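Long-range contact in FAD:protein FMN transferase (Vibrio cholerae, PDB 6NXI), which probably transfers the FMN moiety of FAD onto a threonine hydroxyl of a target flavoprotein, using magnesium, with release of AMP: residues T17-Y23 with N176-G182. Sequence-based numbering, arbitrary orientation.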
loop_
_atom_site.group_PDB
_atom_site.type_symbol
_atom_site.label_atom_id
_atom_site.label_comp_id
_atom_site.label_asym_id
_atom_site.label_seq_id
_atom_site.Cartn_x
_atom_site.Cartn_y
_atom_site.Cartn_z
ATOM N N THR A 17 -5.733 3.423 11.065
ATOM C CA THR A 17 -4.899 4.656 10.979
ATOM C C THR A 17 -5.854 5.859 10.896
ATOM O O THR A 17 -7.023 5.746 11.306
ATOM C CB THR A 17 -3.822 4.552 9.878
ATOM O OG1 THR A 17 -2.945 5.704 9.811
ATOM C CG2 THR A 17 -4.371 4.284 8.493
ATOM N N THR A 18 -5.379 6.917 10.258
ATOM C CA THR A 18 -6.163 8.155 10.063
ATOM C C THR A 18 -5.992 8.595 8.618
ATOM O O THR A 18 -4.968 8.310 7.930
ATOM C CB THR A 18 -5.755 9.299 11.011
ATOM O OG1 THR A 18 -4.404 9.562 10.641
ATOM C CG2 THR A 18 -5.965 8.962 12.469
ATOM N N TYR A 19 -7.037 9.228 8.116
ATOM C CA TYR A 19 -6.971 9.935 6.829
ATOM C C TYR A 19 -6.916 11.449 7.073
ATOM O O TYR A 19 -7.372 11.978 8.106
ATOM C CB TYR A 19 -8.162 9.600 5.935
ATOM C CG TYR A 19 -9.513 10.083 6.391
ATOM C CD1 TYR A 19 -10.409 9.230 7.011
ATOM C CD2 TYR A 19 -9.944 11.371 6.102
ATOM C CE1 TYR A 19 -11.667 9.669 7.397
ATOM C CE2 TYR A 19 -11.177 11.832 6.513
ATOM C CZ TYR A 19 -12.043 10.974 7.171
ATOM O OH TYR A 19 -13.291 11.410 7.534
ATOM N N ASN A 20 -6.350 12.115 6.090
ATOM C CA ASN A 20 -6.231 13.583 6.035
ATOM C C ASN A 20 -6.534 13.990 4.608
ATOM O O ASN A 20 -5.840 13.570 3.701
ATOM C CB ASN A 20 -4.884 14.100 6.473
ATOM C CG ASN A 20 -4.660 13.912 7.946
ATOM O OD1 ASN A 20 -5.275 14.592 8.779
ATOM N ND2 ASN A 20 -3.752 12.989 8.257
ATOM N N ILE A 21 -7.590 14.753 4.429
ATOM C CA ILE A 21 -7.977 15.226 3.091
ATOM C C ILE A 21 -7.905 16.749 3.144
ATOM O O ILE A 21 -8.504 17.337 4.049
ATOM C CB ILE A 21 -9.336 14.663 2.706
ATOM C CG1 ILE A 21 -9.209 13.135 2.594
ATOM C CG2 ILE A 21 -9.849 15.344 1.429
ATOM C CD1 ILE A 21 -10.481 12.425 2.729
ATOM N N LYS A 22 -7.207 17.356 2.215
ATOM C CA LYS A 22 -7.160 18.825 2.067
ATOM C C LYS A 22 -7.673 19.176 0.685
ATOM O O LYS A 22 -7.301 18.510 -0.297
ATOM C CB LYS A 22 -5.757 19.399 2.275
ATOM C CG LYS A 22 -5.254 19.232 3.690
ATOM C CD LYS A 22 -3.806 19.757 3.847
ATOM C CE LYS A 22 -3.339 19.685 5.289
ATOM N NZ LYS A 22 -2.035 20.345 5.536
ATOM N N TYR A 23 -8.539 20.170 0.607
ATOM C CA TYR A 23 -9.030 20.590 -0.722
ATOM C C TYR A 23 -9.226 22.097 -0.691
ATOM O O TYR A 23 -9.349 22.715 0.383
ATOM C CB TYR A 23 -10.274 19.797 -1.149
ATOM C CG TYR A 23 -11.493 20.109 -0.329
ATOM C CD1 TYR A 23 -11.814 19.348 0.773
ATOM C CD2 TYR A 23 -12.354 21.142 -0.672
ATOM C CE1 TYR A 23 -12.919 19.625 1.556
ATOM C CE2 TYR A 23 -13.470 21.414 0.091
ATOM C CZ TYR A 23 -13.759 20.652 1.209
ATOM O OH TYR A 23 -14.856 20.907 1.992
ATOM N N ASN A 176 -8.741 20.532 -6.864
ATOM C CA ASN A 176 -7.496 20.834 -6.114
ATOM C C ASN A 176 -7.558 20.106 -4.771
ATOM O O ASN A 176 -8.274 20.530 -3.854
ATOM C CB ASN A 176 -7.303 22.326 -5.927
ATOM C CG ASN A 176 -7.365 23.054 -7.243
ATOM O OD1 ASN A 176 -6.383 23.099 -7.968
ATOM N ND2 ASN A 176 -8.527 23.609 -7.577
ATOM N N TYR A 177 -6.802 19.024 -4.621
ATOM C CA TYR A 177 -6.894 18.243 -3.373
ATOM C C TYR A 177 -5.605 17.471 -3.115
ATOM O O TYR A 177 -4.861 17.118 -4.051
ATOM C CB TYR A 177 -8.067 17.261 -3.412
ATOM C CG TYR A 177 -8.059 16.237 -4.531
ATOM C CD1 TYR A 177 -7.251 15.120 -4.474
ATOM C CD2 TYR A 177 -8.859 16.376 -5.654
ATOM C CE1 TYR A 177 -7.185 14.204 -5.509
ATOM C CE2 TYR A 177 -8.849 15.430 -6.672
ATOM C CZ TYR A 177 -7.972 14.363 -6.614
ATOM O OH TYR A 177 -7.891 13.407 -7.594
ATOM N N MET A 178 -5.529 17.060 -1.866
ATOM C CA MET A 178 -4.548 16.045 -1.375
ATOM C C MET A 178 -5.344 15.053 -0.556
ATOM O O MET A 178 -6.026 15.487 0.389
ATOM C CB MET A 178 -3.460 16.630 -0.488
ATOM C CG MET A 178 -2.680 15.527 0.227
ATOM S SD MET A 178 -1.585 16.206 1.484
ATOM C CE MET A 178 -0.487 17.093 0.391
ATOM N N VAL A 179 -5.354 13.770 -0.955
ATOM C CA VAL A 179 -5.966 12.684 -0.169
ATOM C C VAL A 179 -4.827 11.867 0.435
ATOM O O VAL A 179 -3.999 11.408 -0.362
ATOM C CB VAL A 179 -6.840 11.807 -1.064
ATOM C CG1 VAL A 179 -7.354 10.623 -0.308
ATOM C CG2 VAL A 179 -7.969 12.640 -1.685
ATOM N N GLU A 180 -4.785 11.693 1.750
ATOM C CA GLU A 180 -3.708 10.919 2.417
ATOM C C GLU A 180 -4.350 9.937 3.408
ATOM O O GLU A 180 -5.188 10.352 4.220
ATOM C CB GLU A 180 -2.729 11.886 3.083
ATOM C CG GLU A 180 -1.610 11.180 3.850
ATOM C CD GLU A 180 -1.870 11.048 5.325
ATOM O OE1 GLU A 180 -2.086 12.101 5.988
ATOM O OE2 GLU A 180 -1.964 9.918 5.813
ATOM N N ILE A 181 -4.072 8.649 3.252
ATOM C CA ILE A 181 -4.494 7.613 4.232
ATOM C C ILE A 181 -3.279 6.813 4.673
ATOM O O ILE A 181 -2.631 6.208 3.850
ATOM C CB ILE A 181 -5.544 6.691 3.618
ATOM C CG1 ILE A 181 -6.742 7.456 3.054
ATOM C CG2 ILE A 181 -5.979 5.673 4.634
ATOM C CD1 ILE A 181 -7.754 6.529 2.350
ATOM N N GLY A 182 -2.955 6.881 5.960
ATOM C CA GLY A 182 -1.799 6.167 6.492
ATOM C C GLY A 182 -0.541 6.437 5.683
ATOM O O GLY A 182 0.237 5.482 5.421
HETATM O O HOH W 1 -2.277 9.207 8.427
#
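I21 and V179 meet at the middle of two antiparallel strands, CG1 of I21 lying 4.3 Å from CG1 of V179 on the face shared with Y19, I181, Y23 and Y177. All three cross-strand pairs of this apolar face are non-hydrogen-bonded. Toward one end, CB of Y19 rests 3.9 Å from CG1 of I181; toward the other, the side chains of Y23 and Y177 meet at their CB atoms. Each of these two tyrosines has a chi1 near +60°, and from the CB atoms their rings diverge. Between these pairs the backbone ladder runs through N20–E180 and K22–M178, each closed by two N–H···O=C bonds, and the CA of I21 adds a C–H···O contact 3.3 Å from O of M178. A further bond, from N of G182 to O of T18 (3.2 Å), fastens the end nearer the FAD, where OG1 of T17 packs against CA of G182.

On the opposite face, N20 and E180 lie side by side. ND2 of N20 donates to the syn side of OE1 of E180 (3.0 Å); OE1 lies close to the amide plane, while the donor sits somewhat out of the carboxylate plane, the two groups being turned 43° apart. A bend at chi2 of E180 (-97°) brings the carboxylate alongside the amide. OE2 of E180 accepts from N of G183 and from a water that also donates to O of T18, while H9 and S11 hold OD1 of N20, which probably limits rotation of the amide.

Within the large antiparallel sheet of the ApbE fold, strand 17-24 lies between 7-14 and 177-181, which in turn pairs with 184-188. Helix 32-50 covers Y19, I21 and Y23, with D40 and Q36 binding the Y19 hydroxyl, and helix 157-171 packs on I21, Y177 and I181.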